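Local coordinates for cytoplasmic protein (PDB 7LPQ) that probably hydrolyses the beta-glucosidic bond of steryl glucosides, as a fungal member of glycoside hydrolase family 5, at residues Y96-Y101 with N567-N572; C666-V671 with Y710-H715. All coordinates share one frame; numbering follows the deposited sequence.

Contact 1. Residues Y96-Y101 with N567-N572; sequences YNLLRY and NYAIWN. With YAJ (~{N}-[(3~{R},5~{S})-5-(hydroxymethyl)-1-methyl-pyrrolidin-3-yl]-2-(3-oxidanylidene-4~{H}-1,4-benzoxazin-6-yl)ethanamide), chain E.
Leu98 and Arg100 meet Ala569 across the inside of the TIM barrel of this family 5 hydrolase. Strands 98-101 and 567-570 come within 7.3 Å, axis to axis, at 59°; strand 35-43 lies between them and pairs in parallel with both. Packing is tight at the end away from the ligand. Leu98 has CG anti to its N (chi1 173°), which brings CD2 to 3.5 Å from the carbonyl oxygen Tyr568 O and to 4.3 Å from Ala569 CB. Beside this, Ile570 CD1 lies 3.5 Å from Tyr96 OH, and the two side chains cross at about a right angle. The Tyr96 hydroxyl is hydrogen-bonded to Phe665 O. The other end is looser. Arg100 CB is 4.2 Å from Ala569 CB, and its extended chain carries NH1 only to the edge of the Trp571 ring, 4.2 Å from CZ3. Asn572 CB lies over one face of the indole and C22 of the ligand over the opposite face, both toward the rim; the ligand approach is doubtfully close. The ligand is also hydrogen-bonded to Glu271 and Glu588, and Trp571 lines its pocket. The peptide bond between Trp571 and Asn572 is cis, consistent with the cis bond after a tryptophan in many family 5 hydrolases. No hydrogen bond crosses between the segments. Arg100 instead makes salt bridges to Glu521 and Asp267 and hydrogen bonds to Asn42 and Asn270. The chemistry implies mainly apolar packing at one end and, toward the ligand, a buried guanidinium held by acidic and amide groups of other strands and loops.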
ATOM      1  N   TYR A  96      -4.546  14.809  10.504  1.00 21.63           N
ATOM      2  CA  TYR A  96      -4.934  13.896   9.441  1.00 21.43           C
ATOM      3  C   TYR A  96      -6.453  13.827   9.313  1.00 21.42           C
ATOM      4  O   TYR A  96      -7.183  13.867  10.307  1.00 21.34           O
ATOM      5  CB  TYR A  96      -4.356  12.506   9.706  1.00 21.18           C
ATOM      6  CG  TYR A  96      -2.836  12.458   9.692  1.00 21.24           C
ATOM      7  CD1 TYR A  96      -2.100  13.313   8.878  1.00 21.35           C
ATOM      8  CD2 TYR A  96      -2.144  11.559  10.491  1.00 21.18           C
ATOM      9  CE1 TYR A  96      -0.707  13.272   8.857  1.00 21.40           C
ATOM     10  CE2 TYR A  96      -0.752  11.505  10.476  1.00 22.80           C
ATOM     11  CZ  TYR A  96      -0.041  12.368   9.658  1.00 21.93           C
ATOM     12  OH  TYR A  96       1.327  12.325   9.639  1.00 22.20           O
ATOM     13  N   ASN A  97      -6.923  13.737   8.071  1.00 21.87           N
ATOM     14  CA  ASN A  97      -8.338  13.593   7.765  1.00 23.57           C
ATOM     15  C   ASN A  97      -8.628  12.350   6.934  1.00 22.94           C
ATOM     16  O   ASN A  97      -9.752  12.200   6.437  1.00 20.71           O
ATOM     17  CB  ASN A  97      -8.846  14.837   7.028  1.00 26.97           C
ATOM     18  CG  ASN A  97      -7.984  15.208   5.845  1.00 30.16           C
ATOM     19  OD1 ASN A  97      -7.085  14.462   5.468  1.00 32.83           O
ATOM     20  ND2 ASN A  97      -8.244  16.370   5.255  1.00 30.93           N
ATOM     21  N   LEU A  98      -7.647  11.459   6.771  1.00 20.68           N
ATOM     22  CA  LEU A  98      -7.756  10.333   5.858  1.00 20.45           C
ATOM     23  C   LEU A  98      -7.176   9.075   6.483  1.00 20.31           C
ATOM     24  O   LEU A  98      -6.153   9.120   7.164  1.00 20.39           O
ATOM     25  CB  LEU A  98      -7.028  10.627   4.545  1.00 20.44           C
ATOM     26  CG  LEU A  98      -6.929   9.475   3.554  1.00 20.21           C
ATOM     27  CD1 LEU A  98      -8.293   9.111   3.003  1.00 20.09           C
ATOM     28  CD2 LEU A  98      -5.951   9.846   2.420  1.00 20.24           C
ATOM     29  N   LEU A  99      -7.845   7.955   6.243  1.00 23.11           N
ATOM     30  CA  LEU A  99      -7.342   6.647   6.644  1.00 24.29           C
ATOM     31  C   LEU A  99      -7.564   5.676   5.494  1.00 23.72           C
ATOM     32  O   LEU A  99      -8.689   5.528   5.010  1.00 25.56           O
ATOM     33  CB  LEU A  99      -8.030   6.137   7.913  1.00 24.43           C
ATOM     34  CG  LEU A  99      -7.977   7.043   9.143  1.00 26.74           C
ATOM     35  CD1 LEU A  99      -8.993   6.560  10.180  1.00 27.52           C
ATOM     36  CD2 LEU A  99      -6.584   7.096   9.746  1.00 26.81           C
ATOM     37  N   ARG A 100      -6.494   5.039   5.043  1.00 21.61           N
ATOM     38  CA  ARG A 100      -6.587   3.900   4.140  1.00 20.45           C
ATOM     39  C   ARG A 100      -6.752   2.677   5.026  1.00 20.24           C
ATOM     40  O   ARG A 100      -5.806   2.270   5.706  1.00 20.92           O
ATOM     41  CB  ARG A 100      -5.346   3.806   3.257  1.00 21.02           C
ATOM     42  CG  ARG A 100      -5.396   2.705   2.199  1.00 21.47           C
ATOM     43  CD  ARG A 100      -4.382   2.947   1.112  1.00 22.61           C
ATOM     44  NE  ARG A 100      -4.282   1.844   0.154  1.00 24.71           N
ATOM     45  CZ  ARG A 100      -3.337   0.901   0.177  1.00 25.25           C
ATOM     46  NH1 ARG A 100      -2.411   0.894   1.130  1.00 25.36           N
ATOM     47  NH2 ARG A 100      -3.320  -0.044  -0.756  1.00 24.74           N
ATOM     48  N   TYR A 101      -7.958   2.111   5.060  1.00 20.43           N
ATOM     49  CA  TYR A 101      -8.272   1.034   5.989  1.00 19.40           C
ATOM     50  C   TYR A 101      -7.870  -0.311   5.401  1.00 20.09           C
ATOM     51  O   TYR A 101      -8.320  -0.678   4.311  1.00 21.76           O
ATOM     52  CB  TYR A 101      -9.758   1.015   6.342  1.00 22.06           C
ATOM     53  CG  TYR A 101     -10.066  -0.006   7.412  1.00 23.39           C
ATOM     54  CD1 TYR A 101     -10.314  -1.337   7.080  1.00 23.02           C
ATOM     55  CD2 TYR A 101     -10.065   0.350   8.750  1.00 24.08           C
ATOM     56  CE1 TYR A 101     -10.565  -2.283   8.054  1.00 23.31           C
ATOM     57  CE2 TYR A 101     -10.320  -0.584   9.730  1.00 24.94           C
ATOM     58  CZ  TYR A 101     -10.568  -1.900   9.378  1.00 24.15           C
ATOM     59  OH  TYR A 101     -10.818  -2.825  10.357  1.00 24.13           O
ATOM     60  N   ASN A 567      -2.726  14.501  -2.435  1.00 24.56           N
ATOM     61  CA  ASN A 567      -3.298  13.680  -1.380  1.00 25.72           C
ATOM     62  C   ASN A 567      -2.425  12.442  -1.194  1.00 26.41           C
ATOM     63  O   ASN A 567      -1.831  11.932  -2.152  1.00 27.97           O
ATOM     64  CB  ASN A 567      -4.724  13.256  -1.722  1.00 25.81           C
ATOM     65  CG  ASN A 567      -5.567  14.394  -2.262  1.00 25.62           C
ATOM     66  OD1 ASN A 567      -6.012  15.268  -1.509  1.00 26.79           O
ATOM     67  ND2 ASN A 567      -5.811  14.379  -3.565  1.00 23.76           N
ATOM     68  N   TYR A 568      -2.341  11.956   0.046  1.00 24.81           N
ATOM     69  CA  TYR A 568      -1.545  10.763   0.303  1.00 24.42           C
ATOM     70  C   TYR A 568      -1.932  10.145   1.637  1.00 22.84           C
ATOM     71  O   TYR A 568      -2.592  10.767   2.469  1.00 22.70           O
ATOM     72  CB  TYR A 568      -0.031  11.068   0.280  1.00 25.18           C
ATOM     73  CG  TYR A 568       0.439  12.083   1.299  1.00 25.86           C
ATOM     74  CD1 TYR A 568       0.586  11.748   2.636  1.00 26.18           C
ATOM     75  CD2 TYR A 568       0.734  13.387   0.916  1.00 27.32           C
ATOM     76  CE1 TYR A 568       1.017  12.690   3.569  1.00 27.54           C
ATOM     77  CE2 TYR A 568       1.164  14.326   1.832  1.00 27.95           C
ATOM     78  CZ  TYR A 568       1.309  13.976   3.154  1.00 27.68           C
ATOM     79  OH  TYR A 568       1.741  14.925   4.056  1.00 26.90           O
ATOM     80  N   ALA A 569      -1.487   8.905   1.826  1.00 21.82           N
ATOM     81  CA  ALA A 569      -1.659   8.165   3.069  1.00 21.40           C
ATOM     82  C   ALA A 569      -0.316   7.545   3.424  1.00 22.64           C
ATOM     83  O   ALA A 569       0.200   6.712   2.672  1.00 23.67           O
ATOM     84  CB  ALA A 569      -2.732   7.081   2.928  1.00 19.94           C
ATOM     85  N   ILE A 570       0.251   7.954   4.558  1.00 22.08           N
ATOM     86  CA  ILE A 570       1.564   7.464   4.955  1.00 22.70           C
ATOM     87  C   ILE A 570       1.471   6.002   5.377  1.00 22.37           C
ATOM     88  O   ILE A 570       0.525   5.593   6.056  1.00 20.04           O
ATOM     89  CB  ILE A 570       2.137   8.325   6.097  1.00 22.76           C
ATOM     90  CG1 ILE A 570       2.413   9.746   5.614  1.00 23.50           C
ATOM     91  CG2 ILE A 570       3.406   7.685   6.657  1.00 22.32           C
ATOM     92  CD1 ILE A 570       2.367  10.776   6.724  1.00 25.21           C
ATOM     93  N   TRP A 571       2.453   5.206   4.970  1.00 22.48           N
ATOM     94  CA  TRP A 571       2.631   3.855   5.489  1.00 22.56           C
ATOM     95  C   TRP A 571       3.711   3.877   6.569  1.00 22.89           C
ATOM     96  O   TRP A 571       4.872   4.192   6.270  1.00 22.95           O
ATOM     97  CB  TRP A 571       3.020   2.883   4.361  1.00 22.22           C
ATOM     98  CG  TRP A 571       3.046   1.486   4.856  1.00 21.44           C
ATOM     99  CD1 TRP A 571       4.056   0.889   5.535  1.00 20.85           C
ATOM    100  CD2 TRP A 571       1.985   0.522   4.779  1.00 20.49           C
ATOM    101  NE1 TRP A 571       3.692  -0.387   5.901  1.00 19.80           N
ATOM    102  CE2 TRP A 571       2.431  -0.640   5.438  1.00 19.26           C
ATOM    103  CE3 TRP A 571       0.703   0.534   4.226  1.00 20.88           C
ATOM    104  CZ2 TRP A 571       1.659  -1.793   5.529  1.00 19.81           C
ATOM    105  CZ3 TRP A 571      -0.075  -0.612   4.327  1.00 20.52           C
ATOM    106  CH2 TRP A 571       0.407  -1.758   4.975  1.00 20.17           C
ATOM    107  N   ASN A 572       3.343   3.568   7.819  1.00 24.78           N
ATOM    108  CA  ASN A 572       1.981   3.236   8.259  1.00 26.78           C
ATOM    109  C   ASN A 572       1.880   3.544   9.758  1.00 26.47           C
ATOM    110  O   ASN A 572       2.758   4.201  10.318  1.00 27.11           O
ATOM    111  CB  ASN A 572       1.648   1.769   7.955  1.00 27.97           C
ATOM    112  CG  ASN A 572       2.508   0.790   8.734  1.00 28.50           C
ATOM    113  OD1 ASN A 572       1.995   0.060   9.567  1.00 28.89           O
ATOM    114  ND2 ASN A 572       3.810   0.742   8.431  1.00 28.18           N
TER
HETATM  115  C10 YAJ E 901       6.030   0.932  -4.583  1.00 33.74           C
HETATM  116  C13 YAJ E 901       8.782   1.177  -5.160  1.00 36.26           C
HETATM  117  C20 YAJ E 901       4.980  -2.808   0.992  1.00 30.27           C
HETATM  118  C21 YAJ E 901       5.049  -1.806   2.064  1.00 30.39           C
HETATM  119  C22 YAJ E 901       4.189  -2.080   3.285  1.00 28.46           C
HETATM  120  C01 YAJ E 901       6.774  -0.540   3.152  1.00 33.17           C
HETATM  121  C03 YAJ E 901       7.116  -1.670   1.071  1.00 32.19           C
HETATM  122  C04 YAJ E 901       6.243  -2.599   0.107  1.00 32.44           C
HETATM  123  C06 YAJ E 901       6.705  -1.957  -2.304  1.00 33.02           C
HETATM  124  C08 YAJ E 901       6.295  -1.508  -3.721  1.00 32.77           C
HETATM  125  C09 YAJ E 901       6.853  -0.180  -4.315  1.00 33.57           C
HETATM  126  C11 YAJ E 901       6.554   2.130  -5.123  1.00 34.57           C
HETATM  127  C12 YAJ E 901       7.930   2.282  -5.424  1.00 36.49           C
HETATM  128  C14 YAJ E 901       8.225  -0.023  -4.620  1.00 33.87           C
HETATM  129  C16 YAJ E 901      10.741   2.502  -5.920  1.00 39.98           C
HETATM  130  C18 YAJ E 901       9.897   3.687  -5.955  1.00 40.37           C
HETATM  131  N02 YAJ E 901       6.509  -1.811   2.394  1.00 32.23           N
HETATM  132  N05 YAJ E 901       5.889  -2.146  -1.248  1.00 33.08           N
HETATM  133  N15 YAJ E 901      10.188   1.319  -5.478  1.00 38.18           N
HETATM  134  O07 YAJ E 901       7.909  -2.188  -2.112  1.00 33.64           O
HETATM  135  O17 YAJ E 901      11.954   2.595  -6.160  1.00 42.06           O
HETATM  136  O19 YAJ E 901       8.427   3.430  -5.955  1.00 39.20           O
HETATM  137  O23 YAJ E 901       4.425  -3.392   3.779  1.00 28.21           O

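Contact 2. Residues C666-V671 with Y710-H715; sequences CRPYPV and YLPFVH
Tyr669 and Tyr710 form an antiparallel, hydrogen-bonded pair with their CA atoms 5.6 Å apart. Tyr710 N gives a good bond to Tyr669 O (2.9 Å). The return bond, from Tyr669 N to Tyr710 O, is weak. Next to it, Pro668 CA makes a CA-H...O contact with the same Tyr710 O at 3.2 Å. The backbones then part. Pro712 takes the N-cap position of helix 713-716, while 666-668 leads out of helix 662-665 into the strand. The Tyr710 ring lies against 666-668. With CG anti to N (chi1 165°), it meets Arg667 O in its plane, CD2 lying 3.4 Å from that oxygen. The Tyr669 ring also has Arg667 O at its edge. Both segments belong to the C-terminal domain of the family, probably a beta-sandwich. Pro668 and Pro670 pack on strands 676-682 and 689-696 of its other sheet. The two tyrosine hydroxyls reach instead to the barrel, Tyr710 bonding to Ala93 O and Tyr669 to Gly95 O. Cys666 SG makes a sulfur-aromatic contact at the edge of the Tyr710 ring, 5.3 Å from its centroid. The sulfur also touches Pro712 CB at 3.5 Å and Val714 CG2 at 4.0 Å. Pro668 and Pro712 cross at about a right angle, with Pro668 CB 3.8 Å from Pro712 CD. The His715 ring turns its edge to Cys666 O, with Val714 CG1 over one face, and meets Phe682 edge-to-face. Arg667 starts away from 710-715, and its guanidinium makes salt bridges to Asp554 and Asp561.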
ATOM      1  N   CYS A 666       4.131  15.317  10.603  1.00 22.44           N
ATOM      2  CA  CYS A 666       3.063  16.215  11.024  1.00 22.30           C
ATOM      3  C   CYS A 666       3.408  17.620  10.529  1.00 23.52           C
ATOM      4  O   CYS A 666       4.298  18.285  11.071  1.00 22.76           O
ATOM      5  CB  CYS A 666       2.894  16.186  12.538  1.00 22.83           C
ATOM      6  SG  CYS A 666       1.626  17.306  13.158  1.00 23.91           S
ATOM      7  N   ARG A 667       2.699  18.067   9.498  1.00 24.42           N
ATOM      8  CA  ARG A 667       3.080  19.249   8.743  1.00 24.76           C
ATOM      9  C   ARG A 667       1.864  20.131   8.498  1.00 24.44           C
ATOM     10  O   ARG A 667       0.727  19.638   8.487  1.00 22.63           O
ATOM     11  CB  ARG A 667       3.702  18.865   7.386  1.00 25.55           C
ATOM     12  CG  ARG A 667       4.574  17.604   7.411  1.00 25.84           C
ATOM     13  CD  ARG A 667       4.633  16.942   6.037  1.00 24.92           C
ATOM     14  NE  ARG A 667       5.170  17.842   5.021  1.00 24.33           N
ATOM     15  CZ  ARG A 667       6.465  18.097   4.853  1.00 23.92           C
ATOM     16  NH1 ARG A 667       7.368  17.517   5.634  1.00 22.68           N
ATOM     17  NH2 ARG A 667       6.860  18.934   3.900  1.00 22.46           N
ATOM     18  N   PRO A 668       2.076  21.431   8.305  1.00 24.37           N
ATOM     19  CA  PRO A 668       0.972  22.297   7.881  1.00 24.85           C
ATOM     20  C   PRO A 668       0.553  21.985   6.454  1.00 25.97           C
ATOM     21  O   PRO A 668       1.370  21.625   5.607  1.00 25.09           O
ATOM     22  CB  PRO A 668       1.561  23.707   7.992  1.00 24.68           C
ATOM     23  CG  PRO A 668       3.040  23.505   7.792  1.00 24.23           C
ATOM     24  CD  PRO A 668       3.356  22.169   8.415  1.00 23.28           C
ATOM     25  N   TYR A 669      -0.741  22.112   6.192  1.00 29.02           N
ATOM     26  CA  TYR A 669      -1.259  21.896   4.847  1.00 29.08           C
ATOM     27  C   TYR A 669      -2.697  22.398   4.791  1.00 29.21           C
ATOM     28  O   TYR A 669      -3.360  22.502   5.826  1.00 30.43           O
ATOM     29  CB  TYR A 669      -1.189  20.414   4.450  1.00 27.43           C
ATOM     30  CG  TYR A 669      -2.300  19.542   5.014  1.00 25.88           C
ATOM     31  CD1 TYR A 669      -2.219  19.018   6.294  1.00 25.27           C
ATOM     32  CD2 TYR A 669      -3.411  19.228   4.248  1.00 25.47           C
ATOM     33  CE1 TYR A 669      -3.217  18.211   6.802  1.00 25.71           C
ATOM     34  CE2 TYR A 669      -4.419  18.422   4.739  1.00 26.30           C
ATOM     35  CZ  TYR A 669      -4.318  17.911   6.018  1.00 26.53           C
ATOM     36  OH  TYR A 669      -5.320  17.101   6.507  1.00 27.13           O
ATOM     37  N   PRO A 670      -3.195  22.703   3.589  1.00 26.87           N
ATOM     38  CA  PRO A 670      -4.561  23.215   3.458  1.00 26.18           C
ATOM     39  C   PRO A 670      -5.591  22.117   3.265  1.00 25.20           C
ATOM     40  O   PRO A 670      -5.616  21.462   2.218  1.00 23.38           O
ATOM     41  CB  PRO A 670      -4.459  24.118   2.221  1.00 25.70           C
ATOM     42  CG  PRO A 670      -3.456  23.430   1.367  1.00 25.31           C
ATOM     43  CD  PRO A 670      -2.489  22.705   2.292  1.00 26.37           C
ATOM     44  N   VAL A 671      -6.465  21.919   4.255  1.00 29.22           N
ATOM     45  CA  VAL A 671      -7.442  20.839   4.157  1.00 31.56           C
ATOM     46  C   VAL A 671      -8.495  21.162   3.105  1.00 30.18           C
ATOM     47  O   VAL A 671      -8.944  20.276   2.372  1.00 30.14           O
ATOM     48  CB  VAL A 671      -8.077  20.562   5.532  1.00 36.10           C
ATOM     49  CG1 VAL A 671      -6.998  20.206   6.548  1.00 37.77           C
ATOM     50  CG2 VAL A 671      -8.871  21.759   6.014  1.00 38.42           C
ATOM     51  N   TYR A 710      -4.445  23.593   8.333  1.00 24.29           N
ATOM     52  CA  TYR A 710      -4.022  22.996   9.592  1.00 23.85           C
ATOM     53  C   TYR A 710      -2.635  23.527   9.947  1.00 24.36           C
ATOM     54  O   TYR A 710      -1.723  23.500   9.113  1.00 25.08           O
ATOM     55  CB  TYR A 710      -4.029  21.470   9.469  1.00 23.19           C
ATOM     56  CG  TYR A 710      -3.291  20.749  10.573  1.00 23.04           C
ATOM     57  CD1 TYR A 710      -3.878  20.553  11.808  1.00 22.85           C
ATOM     58  CD2 TYR A 710      -2.000  20.264  10.376  1.00 22.77           C
ATOM     59  CE1 TYR A 710      -3.210  19.902  12.825  1.00 22.85           C
ATOM     60  CE2 TYR A 710      -1.325  19.608  11.386  1.00 22.76           C
ATOM     61  CZ  TYR A 710      -1.933  19.432  12.614  1.00 23.12           C
ATOM     62  OH  TYR A 710      -1.273  18.787  13.632  1.00 22.80           O
ATOM     63  N   LEU A 711      -2.489  24.027  11.172  1.00 24.76           N
ATOM     64  CA  LEU A 711      -1.214  24.528  11.685  1.00 26.90           C
ATOM     65  C   LEU A 711      -0.807  23.707  12.899  1.00 25.94           C
ATOM     66  O   LEU A 711      -1.319  23.940  14.009  1.00 26.93           O
ATOM     67  CB  LEU A 711      -1.319  26.007  12.053  1.00 30.36           C
ATOM     68  CG  LEU A 711      -1.406  26.997  10.889  1.00 33.49           C
ATOM     69  CD1 LEU A 711      -1.566  28.426  11.413  1.00 34.79           C
ATOM     70  CD2 LEU A 711      -0.193  26.905   9.978  1.00 33.70           C
ATOM     71  N   PRO A 712       0.106  22.749  12.754  1.00 24.19           N
ATOM     72  CA  PRO A 712       0.394  21.837  13.871  1.00 23.53           C
ATOM     73  C   PRO A 712       1.071  22.532  15.048  1.00 24.12           C
ATOM     74  O   PRO A 712       2.026  23.305  14.877  1.00 24.03           O
ATOM     75  CB  PRO A 712       1.313  20.775  13.244  1.00 23.69           C
ATOM     76  CG  PRO A 712       1.900  21.438  12.026  1.00 24.96           C
ATOM     77  CD  PRO A 712       0.839  22.388  11.526  1.00 25.54           C
ATOM     78  N   PHE A 713       0.577  22.226  16.255  1.00 23.86           N
ATOM     79  CA  PHE A 713       1.296  22.593  17.467  1.00 24.73           C
ATOM     80  C   PHE A 713       2.734  22.066  17.442  1.00 24.90           C
ATOM     81  O   PHE A 713       3.640  22.684  18.022  1.00 24.51           O
ATOM     82  CB  PHE A 713       0.585  22.042  18.704  1.00 25.14           C
ATOM     83  CG  PHE A 713      -0.697  22.749  19.055  1.00 26.47           C
ATOM     84  CD1 PHE A 713      -0.877  24.096  18.780  1.00 27.71           C
ATOM     85  CD2 PHE A 713      -1.722  22.060  19.689  1.00 26.94           C
ATOM     86  CE1 PHE A 713      -2.059  24.737  19.118  1.00 28.08           C
ATOM     87  CE2 PHE A 713      -2.905  22.700  20.039  1.00 27.14           C
ATOM     88  CZ  PHE A 713      -3.076  24.034  19.748  1.00 27.58           C
ATOM     89  N   VAL A 714       2.959  20.917  16.788  1.00 24.44           N
ATOM     90  CA  VAL A 714       4.281  20.298  16.779  1.00 24.13           C
ATOM     91  C   VAL A 714       5.335  21.294  16.321  1.00 24.90           C
ATOM     92  O   VAL A 714       6.463  21.301  16.827  1.00 24.10           O
ATOM     93  CB  VAL A 714       4.269  19.043  15.882  1.00 23.39           C
ATOM     94  CG1 VAL A 714       5.687  18.644  15.496  1.00 23.36           C
ATOM     95  CG2 VAL A 714       3.563  17.887  16.564  1.00 23.21           C
ATOM     96  N   HIS A 715       4.984  22.154  15.359  1.00 26.92           N
ATOM     97  CA  HIS A 715       5.916  23.125  14.808  1.00 27.44           C
ATOM     98  C   HIS A 715       5.657  24.559  15.244  1.00 29.49           C
ATOM     99  O   HIS A 715       6.592  25.370  15.206  1.00 29.54           O
ATOM    100  CB  HIS A 715       5.876  23.093  13.271  1.00 27.04           C
ATOM    101  CG  HIS A 715       6.373  21.814  12.678  1.00 28.14           C
ATOM    102  ND1 HIS A 715       7.691  21.429  12.756  1.00 28.01           N
ATOM    103  CD2 HIS A 715       5.726  20.830  12.007  1.00 27.88           C
ATOM    104  CE1 HIS A 715       7.839  20.260  12.159  1.00 28.12           C
ATOM    105  NE2 HIS A 715       6.662  19.873  11.698  1.00 27.87           N
TER

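Overall arrangement
The centres of the two contacts lie 15 Å apart. Contact 1 is deep in the chain, about 10 Å from its centre, and contact 2 is farther out, about 24 Å. They follow in series along the sequence. Contact 1 joins an early and a late strand of the barrel; contact 2 belongs to the C-terminal domain. Strand 35-43 links them: it pairs with 98-104 and 567-570 on the barrel side and antiparallel with 669-673. The contacts also touch directly, with Asn97 ND2 3.3 Å from Tyr669 OH. The C-terminal domain is therefore joined to the barrel by backbone pairing as well as side chains, at the barrel end away from the ligand.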